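PDB 7KWD: alkaline phosphatase from Thermus thermophilus, which probably hydrolyses phosphate monoesters as a homodimeric metalloenzyme carrying two zinc ions and one magnesium ion in each active site. Local coordinates for residues Y394-V399 with M409-V414. Numbering follows the deposited sequence.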
loop_
_atom_site.group_PDB
_atom_site.type_symbol
_atom_site.label_atom_id
_atom_site.label_comp_id
_atom_site.label_asym_id
_atom_site.label_seq_id
_atom_site.Cartn_x
_atom_site.Cartn_y
_atom_site.Cartn_z
ATOM N N TYR A 394 -0.074 -19.166 -20.609
ATOM C CA TYR A 394 -0.005 -17.874 -19.942
ATOM C C TYR A 394 1.446 -17.437 -19.834
ATOM O O TYR A 394 2.356 -18.263 -19.744
ATOM C CB TYR A 394 -0.673 -17.966 -18.569
ATOM C CG TYR A 394 -2.086 -18.493 -18.649
ATOM C CD1 TYR A 394 -2.974 -17.978 -19.575
ATOM C CD2 TYR A 394 -2.532 -19.501 -17.808
ATOM C CE1 TYR A 394 -4.264 -18.446 -19.673
ATOM C CE2 TYR A 394 -3.832 -19.981 -17.897
ATOM C CZ TYR A 394 -4.689 -19.444 -18.838
ATOM O OH TYR A 394 -5.981 -19.887 -18.947
ATOM N N TRP A 395 1.662 -16.127 -19.875
ATOM C CA TRP A 395 3.000 -15.584 -19.755
ATOM C C TRP A 395 3.023 -14.380 -18.828
ATOM O O TRP A 395 2.167 -13.497 -18.926
ATOM C CB TRP A 395 3.539 -15.162 -21.141
ATOM C CG TRP A 395 5.001 -14.997 -21.129
ATOM C CD1 TRP A 395 5.938 -15.979 -21.256
ATOM C CD2 TRP A 395 5.720 -13.774 -20.956
ATOM N NE1 TRP A 395 7.202 -15.438 -21.174
ATOM C CE2 TRP A 395 7.092 -14.084 -20.997
ATOM C CE3 TRP A 395 5.337 -12.443 -20.776
ATOM C CZ2 TRP A 395 8.076 -13.113 -20.868
ATOM C CZ3 TRP A 395 6.316 -11.485 -20.658
ATOM C CH2 TRP A 395 7.662 -11.820 -20.707
ATOM N N PRO A 396 4.020 -14.308 -17.931
ATOM C CA PRO A 396 5.089 -15.288 -17.729
ATOM C C PRO A 396 4.624 -16.576 -17.068
ATOM O O PRO A 396 5.292 -17.603 -17.172
ATOM C CB PRO A 396 6.075 -14.549 -16.812
ATOM C CG PRO A 396 5.268 -13.503 -16.171
ATOM C CD PRO A 396 4.291 -13.059 -17.196
ATOM N N GLU A 397 3.502 -16.519 -16.373
ATOM C CA GLU A 397 2.984 -17.696 -15.683
ATOM C C GLU A 397 1.586 -17.351 -15.184
ATOM O O GLU A 397 1.030 -16.295 -15.500
ATOM C CB GLU A 397 3.915 -18.147 -14.564
ATOM C CG GLU A 397 4.290 -17.095 -13.526
ATOM C CD GLU A 397 3.195 -16.909 -12.515
ATOM O OE1 GLU A 397 2.842 -17.895 -11.801
ATOM O OE2 GLU A 397 2.659 -15.806 -12.464
ATOM N N GLY A 398 1.000 -18.284 -14.445
ATOM C CA GLY A 398 -0.412 -18.158 -14.145
ATOM C C GLY A 398 -0.779 -18.498 -12.718
ATOM O O GLY A 398 -1.952 -18.749 -12.428
ATOM N N VAL A 399 0.196 -18.497 -11.812
ATOM C CA VAL A 399 -0.056 -18.732 -10.390
ATOM C C VAL A 399 0.106 -17.448 -9.580
ATOM O O VAL A 399 -0.822 -17.006 -8.902
ATOM C CB VAL A 399 0.856 -19.854 -9.847
ATOM C CG1 VAL A 399 0.642 -20.065 -8.343
ATOM C CG2 VAL A 399 0.567 -21.130 -10.630
ATOM N N MET A 409 -2.285 -10.359 -20.872
ATOM C CA MET A 409 -2.507 -9.116 -21.601
ATOM C C MET A 409 -1.717 -7.971 -20.976
ATOM O O MET A 409 -1.095 -7.171 -21.683
ATOM C CB MET A 409 -4.005 -8.814 -21.632
ATOM C CG MET A 409 -4.788 -9.813 -22.492
ATOM S SD MET A 409 -6.574 -9.671 -22.416
ATOM C CE MET A 409 -6.858 -8.218 -23.443
ATOM N N ALA A 410 -1.704 -7.889 -19.647
ATOM C CA ALA A 410 -1.011 -6.779 -19.007
ATOM C C ALA A 410 0.480 -6.856 -19.272
ATOM O O ALA A 410 1.110 -5.857 -19.637
ATOM C CB ALA A 410 -1.296 -6.775 -17.505
ATOM N N TRP A 411 1.046 -8.061 -19.156
ATOM C CA TRP A 411 2.457 -8.247 -19.439
ATOM C C TRP A 411 2.765 -8.049 -20.913
ATOM O O TRP A 411 3.866 -7.601 -21.257
ATOM C CB TRP A 411 2.899 -9.635 -18.990
ATOM C CG TRP A 411 3.279 -9.699 -17.551
ATOM C CD1 TRP A 411 2.536 -10.208 -16.523
ATOM C CD2 TRP A 411 4.511 -9.250 -16.978
ATOM N NE1 TRP A 411 3.235 -10.104 -15.346
ATOM C CE2 TRP A 411 4.447 -9.510 -15.602
ATOM C CE3 TRP A 411 5.662 -8.644 -17.495
ATOM C CZ2 TRP A 411 5.489 -9.189 -14.738
ATOM C CZ3 TRP A 411 6.687 -8.328 -16.641
ATOM C CH2 TRP A 411 6.592 -8.593 -15.273
ATOM N N ALA A 412 1.812 -8.347 -21.788
ATOM C CA ALA A 412 2.023 -8.119 -23.214
ATOM C C ALA A 412 2.239 -6.642 -23.519
ATOM O O ALA A 412 2.960 -6.311 -24.470
ATOM C CB ALA A 412 0.836 -8.687 -24.000
ATOM N N MET A 413 1.657 -5.738 -22.712
ATOM C CA MET A 413 1.813 -4.304 -22.927
ATOM C C MET A 413 2.719 -3.660 -21.880
ATOM O O MET A 413 2.533 -2.497 -21.518
ATOM C CB MET A 413 0.452 -3.611 -22.966
ATOM C CG MET A 413 -0.327 -3.635 -21.662
ATOM S SD MET A 413 -1.936 -2.837 -21.913
ATOM C CE MET A 413 -1.529 -1.116 -21.752
ATOM N N VAL A 414 3.715 -4.401 -21.406
ATOM C CA VAL A 414 4.658 -3.868 -20.440
ATOM C C VAL A 414 5.512 -2.792 -21.090
ATOM O O VAL A 414 5.774 -2.808 -22.292
ATOM C CB VAL A 414 5.518 -5.011 -19.868
ATOM C CG1 VAL A 414 6.347 -5.636 -20.974
ATOM C CG2 VAL A 414 6.450 -4.552 -18.784
#
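Pro396 lays its CD over one face of the Trp411 indole, a compact example of the CH-pi contact by which a proline ring pairs with an electron-rich aromatic. Pro396 CD stands 3.5 Å from the centroid of the five-membered ring of Trp411 and 13° off its normal. The nearest ring atom to Pro396 CD is Trp411 CD1, at 3.4 Å. Pro396 CG lies over the same face, 4.0 Å from Trp411 NE1, while the two side chains cross at about a right angle. Trp395 adds a looser apolar touch, its CE3 lying 4.1 Å from Trp411 CB, and its carbonyl O is 3.9 Å from that same CB.

Behind this first shell, the cis peptide bond between Trp395 and Pro396 lets the Trp395 indole lie against its own proline, with Pro396 CB over the centre of one face. With chi1 near -163° the Trp395 ring swings opposite the amide N and beside the carbonyl carbon, which brings its six-membered ring, through CE3, up to Trp411 CB, obliquely to the ring plane. Arg384 makes a cation-pi contact with Trp395, whose backbone N bonds to Thr408 OG1. Trp411 NE1 donates to Gln401 OE1, a bond that helps fix the rotation of the indole beneath the proline. Putting an alanine at Trp411 would probably leave Pro396 CD without its aromatic face and Gln401 OE1 without this donor.

Both subunits of the dimer contribute here: Arg400 of the second subunit makes a cation-pi contact with Trp411, and Pro396 of that subunit packs on Trp395. Away from the metal sites, the contact thus joins the loop following helix 379-391 to the last turn of helix 406-412, whose other side chains, such as Met409, pack on helices 349-356, 362-373 and 379-391.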